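Local coordinates for protein acetone carboxylase alpha subunit (Xanthobacter autotrophicus Py2, PDB 5M45) that forms the alpha subunit of a six-chain acetone carboxylase assembly and belongs to the hydantoinase B/oxoprolinase family, at residues Y647-E650 with R651-G654; K59-S62 with R63-G67; W261-A264 with Y265-E269. All blocks are in the same frame, centred on the assembly; numbering follows the deposited sequence.

Interaction 1 of 3, residues Y647-E650 with R651-G654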
loop_
_atom_site.group_PDB
_atom_site.type_symbol
_atom_site.label_atom_id
_atom_site.label_comp_id
_atom_site.label_asym_id
_atom_site.label_seq_id
_atom_site.Cartn_x
_atom_site.Cartn_y
_atom_site.Cartn_z
ATOM N N TYR A 647 42.685 16.820 -4.263
ATOM C CA TYR A 647 42.254 15.557 -4.872
ATOM C C TYR A 647 42.884 14.291 -4.273
ATOM O O TYR A 647 42.284 13.202 -4.341
ATOM C CB TYR A 647 42.453 15.574 -6.407
ATOM C CG TYR A 647 41.667 16.672 -7.127
ATOM C CD1 TYR A 647 40.361 16.461 -7.545
ATOM C CD2 TYR A 647 42.246 17.913 -7.409
ATOM C CE1 TYR A 647 39.631 17.455 -8.199
ATOM C CE2 TYR A 647 41.539 18.922 -8.058
ATOM C CZ TYR A 647 40.242 18.688 -8.467
ATOM O OH TYR A 647 39.505 19.666 -9.106
ATOM N N VAL A 648 44.094 14.424 -3.736
ATOM C CA VAL A 648 44.874 13.330 -3.181
ATOM C C VAL A 648 45.576 13.802 -1.911
ATOM O O VAL A 648 46.207 14.861 -1.918
ATOM C CB VAL A 648 45.967 12.876 -4.190
ATOM C CG1 VAL A 648 46.945 11.867 -3.550
ATOM C CG2 VAL A 648 45.343 12.293 -5.450
ATOM N N LEU A 649 45.516 13.000 -0.852
ATOM C CA LEU A 649 46.246 13.278 0.392
ATOM C C LEU A 649 47.758 13.073 0.218
ATOM O O LEU A 649 48.196 12.059 -0.369
ATOM C CB LEU A 649 45.722 12.399 1.546
ATOM C CG LEU A 649 44.275 12.569 1.986
ATOM C CD1 LEU A 649 43.852 11.473 2.977
ATOM C CD2 LEU A 649 44.063 13.934 2.605
ATOM N N GLU A 650 48.534 14.009 0.759
ATOM C CA GLU A 650 49.993 14.032 0.592
ATOM C C GLU A 650 50.677 12.680 0.885
ATOM O O GLU A 650 51.584 12.266 0.155
ATOM C CB GLU A 650 50.606 15.136 1.472
ATOM C CG GLU A 650 52.109 15.399 1.226
ATOM C CD GLU A 650 53.043 14.478 1.987
ATOM O OE1 GLU A 650 52.616 13.901 3.002
ATOM O OE2 GLU A 650 54.227 14.313 1.582
ATOM N N ARG A 651 50.224 11.990 1.937
ATOM C CA ARG A 651 50.853 10.751 2.376
ATOM C C ARG A 651 50.754 9.589 1.407
ATOM O O ARG A 651 51.535 8.661 1.504
ATOM C CB ARG A 651 50.356 10.360 3.775
ATOM C CG ARG A 651 48.879 9.935 3.847
ATOM C CD ARG A 651 48.305 10.339 5.233
ATOM N NE ARG A 651 46.917 9.897 5.545
ATOM C CZ ARG A 651 46.556 8.621 5.643
ATOM N NH1 ARG A 651 45.321 8.240 5.965
ATOM N NH2 ARG A 651 47.438 7.656 5.383
ATOM N N PHE A 652 49.868 9.635 0.413
ATOM C CA PHE A 652 49.829 8.581 -0.586
ATOM C C PHE A 652 50.716 8.831 -1.807
ATOM O O PHE A 652 50.887 7.933 -2.644
ATOM C CB PHE A 652 48.360 8.325 -0.995
ATOM C CG PHE A 652 47.548 7.783 0.125
ATOM C CD1 PHE A 652 47.722 6.455 0.540
ATOM C CD2 PHE A 652 46.669 8.594 0.820
ATOM C CE1 PHE A 652 47.001 5.926 1.610
ATOM C CE2 PHE A 652 45.951 8.082 1.908
ATOM C CZ PHE A 652 46.096 6.736 2.283
ATOM N N ALA A 653 51.277 10.027 -1.961
ATOM C CA ALA A 653 52.107 10.320 -3.155
ATOM C C ALA A 653 53.272 9.355 -3.306
ATOM O O ALA A 653 53.519 8.831 -4.409
ATOM C CB ALA A 653 52.616 11.742 -3.127
ATOM N N GLY A 654 53.975 9.127 -2.199
ATOM C CA GLY A 654 55.111 8.210 -2.150
ATOM C C GLY A 654 54.699 6.771 -2.322
ATOM O O GLY A 654 55.200 6.097 -3.200
HETATM O O HOH W 1 54.071 10.967 0.173
#

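Interaction 2 of 3, residues K59-S62 with R63-G67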
loop_
_atom_site.group_PDB
_atom_site.type_symbol
_atom_site.label_atom_id
_atom_site.label_comp_id
_atom_site.label_asym_id
_atom_site.label_seq_id
_atom_site.Cartn_x
_atom_site.Cartn_y
_atom_site.Cartn_z
ATOM N N LYS A 59 12.582 15.901 -41.426
ATOM C CA LYS A 59 11.683 16.885 -40.872
ATOM C C LYS A 59 10.856 16.323 -39.693
ATOM O O LYS A 59 10.668 17.004 -38.675
ATOM C CB LYS A 59 10.761 17.469 -41.952
ATOM C CG LYS A 59 9.808 18.523 -41.388
ATOM C CD LYS A 59 9.273 19.514 -42.420
ATOM C CE LYS A 59 8.400 18.903 -43.483
ATOM N NZ LYS A 59 7.245 19.888 -43.762
ATOM N N LEU A 60 10.344 15.099 -39.853
ATOM C CA LEU A 60 9.624 14.445 -38.769
ATOM C C LEU A 60 10.560 14.216 -37.575
ATOM O O LEU A 60 10.167 14.440 -36.414
ATOM C CB LEU A 60 9.017 13.125 -39.223
ATOM C CG LEU A 60 7.935 13.186 -40.293
ATOM C CD1 LEU A 60 7.668 11.799 -40.833
ATOM C CD2 LEU A 60 6.660 13.713 -39.702
ATOM N N PHE A 61 11.779 13.750 -37.851
ATOM C CA PHE A 61 12.793 13.547 -36.776
ATOM C C PHE A 61 13.026 14.836 -35.966
ATOM O O PHE A 61 12.961 14.844 -34.745
ATOM C CB PHE A 61 14.113 13.023 -37.369
ATOM C CG PHE A 61 15.293 13.096 -36.427
ATOM C CD1 PHE A 61 15.480 12.140 -35.446
ATOM C CD2 PHE A 61 16.236 14.121 -36.552
ATOM C CE1 PHE A 61 16.567 12.222 -34.572
ATOM C CE2 PHE A 61 17.307 14.210 -35.701
ATOM C CZ PHE A 61 17.481 13.267 -34.701
ATOM N N SER A 62 13.280 15.921 -36.686
ATOM C CA SER A 62 13.612 17.213 -36.105
ATOM C C SER A 62 12.464 17.752 -35.255
ATOM O O SER A 62 12.664 18.097 -34.091
ATOM C CB SER A 62 14.007 18.193 -37.220
ATOM O OG SER A 62 14.142 19.538 -36.750
ATOM N N ARG A 63 11.248 17.768 -35.815
ATOM C CA ARG A 63 10.101 18.294 -35.074
ATOM C C ARG A 63 9.731 17.491 -33.825
ATOM O O ARG A 63 9.438 18.065 -32.781
ATOM C CB ARG A 63 8.877 18.450 -36.003
ATOM C CG ARG A 63 8.995 19.641 -36.919
ATOM C CD ARG A 63 7.665 19.989 -37.566
ATOM N NE ARG A 63 6.680 20.572 -36.637
ATOM C CZ ARG A 63 5.397 20.792 -36.951
ATOM N NH1 ARG A 63 4.893 20.491 -38.148
ATOM N NH2 ARG A 63 4.592 21.334 -36.060
ATOM N N LEU A 64 9.750 16.168 -33.944
ATOM C CA LEU A 64 9.342 15.284 -32.851
ATOM C C LEU A 64 10.421 15.178 -31.757
ATOM O O LEU A 64 10.080 15.159 -30.577
ATOM C CB LEU A 64 8.990 13.889 -33.384
ATOM C CG LEU A 64 7.763 13.867 -34.315
ATOM C CD1 LEU A 64 7.665 12.491 -35.022
ATOM C CD2 LEU A 64 6.470 14.211 -33.586
ATOM N N ARG A 65 11.704 15.150 -32.137
ATOM C CA ARG A 65 12.771 15.149 -31.135
ATOM C C ARG A 65 12.765 16.493 -30.359
ATOM O O ARG A 65 12.899 16.502 -29.132
ATOM C CB ARG A 65 14.155 14.895 -31.742
ATOM C CG ARG A 65 15.222 14.630 -30.669
ATOM C CD ARG A 65 16.624 14.372 -31.205
ATOM N NE ARG A 65 17.187 15.539 -31.916
ATOM C CZ ARG A 65 18.453 15.708 -32.266
ATOM N NH1 ARG A 65 19.401 14.835 -31.932
ATOM N NH2 ARG A 65 18.806 16.813 -32.909
ATOM N N ALA A 66 12.610 17.609 -31.069
ATOM C CA ALA A 66 12.479 18.922 -30.423
ATOM C C ALA A 66 11.242 18.985 -29.489
ATOM O O ALA A 66 11.298 19.575 -28.403
ATOM C CB ALA A 66 12.409 20.042 -31.468
ATOM N N GLY A 67 10.148 18.361 -29.912
ATOM C CA GLY A 67 8.954 18.261 -29.085
ATOM C C GLY A 67 9.128 17.555 -27.753
ATOM O O GLY A 67 8.706 18.077 -26.711
#

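Interaction 3 of 3, residues W261-A264 with Y265-E269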
loop_
_atom_site.group_PDB
_atom_site.type_symbol
_atom_site.label_atom_id
_atom_site.label_comp_id
_atom_site.label_asym_id
_atom_site.label_seq_id
_atom_site.Cartn_x
_atom_site.Cartn_y
_atom_site.Cartn_z
ATOM N N TRP A 261 2.979 7.241 -39.973
ATOM C CA TRP A 261 2.814 5.781 -39.753
ATOM C C TRP A 261 4.051 4.991 -40.218
ATOM O O TRP A 261 4.505 4.059 -39.521
ATOM C CB TRP A 261 1.507 5.302 -40.400
ATOM C CG TRP A 261 1.029 3.897 -40.045
ATOM C CD1 TRP A 261 0.948 2.818 -40.880
ATOM C CD2 TRP A 261 0.548 3.442 -38.770
ATOM N NE1 TRP A 261 0.465 1.725 -40.192
ATOM C CE2 TRP A 261 0.205 2.081 -38.904
ATOM C CE3 TRP A 261 0.373 4.051 -37.532
ATOM C CZ2 TRP A 261 -0.293 1.321 -37.849
ATOM C CZ3 TRP A 261 -0.136 3.295 -36.471
ATOM C CH2 TRP A 261 -0.475 1.949 -36.649
ATOM N N LYS A 262 4.636 5.377 -41.345
ATOM C CA LYS A 262 5.933 4.791 -41.750
ATOM C C LYS A 262 7.083 5.095 -40.777
ATOM O O LYS A 262 7.809 4.173 -40.395
ATOM C CB LYS A 262 6.312 5.174 -43.180
ATOM C CG LYS A 262 5.339 4.500 -44.147
ATOM C CD LYS A 262 5.839 4.425 -45.563
ATOM C CE LYS A 262 5.637 5.717 -46.306
ATOM N NZ LYS A 262 4.891 5.582 -47.591
ATOM N N PHE A 263 7.219 6.364 -40.379
ATOM C CA PHE A 263 8.281 6.784 -39.460
ATOM C C PHE A 263 8.222 6.035 -38.127
ATOM O O PHE A 263 9.272 5.669 -37.554
ATOM C CB PHE A 263 8.177 8.289 -39.193
ATOM C CG PHE A 263 9.307 8.849 -38.388
ATOM C CD1 PHE A 263 10.528 9.174 -38.984
ATOM C CD2 PHE A 263 9.159 9.085 -37.019
ATOM C CE1 PHE A 263 11.582 9.727 -38.230
ATOM C CE2 PHE A 263 10.196 9.643 -36.276
ATOM C CZ PHE A 263 11.404 9.965 -36.873
ATOM N N ALA A 264 6.998 5.808 -37.634
ATOM C CA ALA A 264 6.794 5.212 -36.330
ATOM C C ALA A 264 7.376 3.778 -36.183
ATOM O O ALA A 264 7.622 3.369 -35.041
ATOM C CB ALA A 264 5.324 5.230 -35.958
ATOM N N TYR A 265 7.603 3.064 -37.294
ATOM C CA TYR A 265 8.289 1.763 -37.289
ATOM C C TYR A 265 9.701 1.812 -37.891
ATOM O O TYR A 265 10.628 1.172 -37.360
ATOM C CB TYR A 265 7.389 0.665 -37.920
ATOM C CG TYR A 265 6.061 0.609 -37.217
ATOM C CD1 TYR A 265 5.037 1.465 -37.579
ATOM C CD2 TYR A 265 5.845 -0.237 -36.145
ATOM C CE1 TYR A 265 3.811 1.471 -36.917
ATOM C CE2 TYR A 265 4.623 -0.245 -35.466
ATOM C CZ TYR A 265 3.614 0.608 -35.875
ATOM O OH TYR A 265 2.406 0.631 -35.214
ATOM N N GLU A 266 9.898 2.604 -38.949
ATOM C CA GLU A 266 11.222 2.744 -39.562
ATOM C C GLU A 266 12.260 3.301 -38.572
ATOM O O GLU A 266 13.415 2.867 -38.605
ATOM C CB GLU A 266 11.197 3.610 -40.824
ATOM C CG GLU A 266 10.420 3.018 -42.010
ATOM C CD GLU A 266 10.549 3.832 -43.298
ATOM O OE1 GLU A 266 11.564 4.586 -43.451
ATOM O OE2 GLU A 266 9.615 3.717 -44.178
ATOM N N ALA A 267 11.854 4.242 -37.701
ATOM C CA ALA A 267 12.799 4.872 -36.755
ATOM C C ALA A 267 13.429 3.826 -35.794
ATOM O O ALA A 267 14.597 3.948 -35.429
ATOM C CB ALA A 267 12.137 6.019 -35.972
ATOM N N VAL A 268 12.675 2.776 -35.453
ATOM C CA VAL A 268 13.157 1.724 -34.584
ATOM C C VAL A 268 14.201 0.860 -35.317
ATOM O O VAL A 268 15.325 0.608 -34.795
ATOM C CB VAL A 268 11.976 0.844 -34.055
ATOM C CG1 VAL A 268 12.492 -0.197 -33.062
ATOM C CG2 VAL A 268 10.880 1.673 -33.400
ATOM N N GLU A 269 13.872 0.412 -36.523
ATOM C CA GLU A 269 14.839 -0.388 -37.312
ATOM C C GLU A 269 16.116 0.426 -37.628
ATOM O O GLU A 269 17.218 -0.117 -37.616
ATOM C CB GLU A 269 14.197 -0.942 -38.598
ATOM C CG GLU A 269 15.136 -1.588 -39.622
ATOM C CD GLU A 269 15.931 -2.791 -39.117
ATOM O OE1 GLU A 269 15.670 -3.308 -37.990
ATOM O OE2 GLU A 269 16.845 -3.244 -39.888
#

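Interaction 1 of 3, residues Y647-E650 with R651-G654
L649 and F652 meet where the chain turns out of a loop and into a short helix. Their side chains lie next to each other and point the same way, with L649 CB 4.0 Å from F652 CD2 and the methyl CD1 of L649 4.1 Å from F652 CE2. The turn brings the two CB atoms to one side, and with chi1 -63° in L649 and -65° in F652 each CG lies beside its own backbone N, which leaves the two groups side by side. The turn itself is closed by F652 N, which donates to L649 O at 3.0 Å, and that oxygen also sits at the edge of the phenyl ring, near its plane. One residue on, A653 N donates to E650 O at 3.1 Å. The same carbonyl accepts a second hydrogen bond from a water, which in turn takes the N-H of G654, so the water extends the bonding of the first helical turn. A653, with only a methyl group, can face inward here and pack on V639 and I643 of helix 636-645. The guanidinium of R651 lies against the ring of F652, whose CE2 stands 3.7 Å above one face of the flat group, over its centre. Farther out, R651 NE forms a salt bridge with D584 and NH1 one with E586, and these probably keep the guanidinium against the ring. S507 OG hydrogen-bonds the backbone N of L649 at the start of the turn, and a chain of another protein packs on L649, R651 and F652. The core is a type I beta turn from L649 to F652, followed directly by the first turn of helix 652-657.

Interaction 2 of 3, residues K59-S62 with R63-G67
F61 and R65 stand one turn apart on helix 54-75, an i to i+4 pair whose side chains run alongside each other in the same direction. Both have CG anti to the backbone N (chi1 166° in F61, -169° in R65), which brings ring and arginine together on one flank of the helix. The ring presents CZ over one face of the guanidinium, 3.4 Å above its plane and toward the rim, while the two planes are inclined by 44°, far from a parallel stack. Arginine suits this place because its flat group can rest on carbon while its N-H bonds point elsewhere. Its polar partners belong to a chain of another protein, which offers an acidic side chain to NH1 and a backbone acceptor to NE. On a different flank L60 and L64 pack loosely on each other and fit against helix 257-282. K59 and R63 carry like charges, yet each has its own acid on helix 227-255, E255 for K59 and E254 for R63. Four successive i to i+4 backbone bonds, from K59 O to A66 N, keep this spacing regular. At the heart of the pair, F61 CZ lies 3.6 Å from R65 CZ.

Interaction 3 of 3, residues W261-A264 with Y265-E269
W261 offers one face of its indole to the edge of Y265, one helical turn further on. This is a T-shaped pair: the six-membered ring of W261 and the phenol ring have centroids 5.3 Å apart and planes at 72°, with Y265 CE1 over the indole and Y265 OH 3.5 Å from W261 CH2. The tyrosine also has W261 O in plane at its ring edge, 3.3 Å from CD1. Tyrosine suits the place because its ring edge packs on the indole while its OH hydrogen-bonds H27. The ring of F263 takes a methyl instead, A267 CB standing 4.2 Å from the centroid and 14° off the normal, a CH-pi contact for which alanine is small enough. K262 O accepts a straight bond from E266 N at 3.0 Å and only a weak one from Y265 N. The helix is kinked here: neither Y265 N nor V268 N makes the i to i+4 bond of a regular helix. E266 extends beside K262, but its carboxylate is held by the backbone N-H groups of L49 and R50 in helix 48-52. F263 meets Y57 of helix 54-75 edge-to-face and packs on L102 and L103, so this part of helix 257-282 is wedged between helices 48-52 and 54-75 and strand 101-104, outermost within this chain in an antiparallel sheet.

How the interactions relate
Interactions 2 and 3 form one packed unit: their centres lie 13 Å apart, and F263 of interaction 3 packs against helix 54-75, its CZ 3.8 Å from F61 CA and its CB 3.9 Å from L60 CD1. Interaction 1 is remote, with its centre about 50 Å from that of interaction 2 and 55 Å from that of interaction 3, which lies on the opposite side of the chain's centre. Chain partners differ too, since interactions 1 and 2 touch chains of another protein whereas interaction 3 is internal to this chain. The side chain of V268 is about 7 Å from the bound 3,6,9,12,15-pentaoxaheptadecan-1-ol, and that of A66 about 12 Å from a magnesium ion.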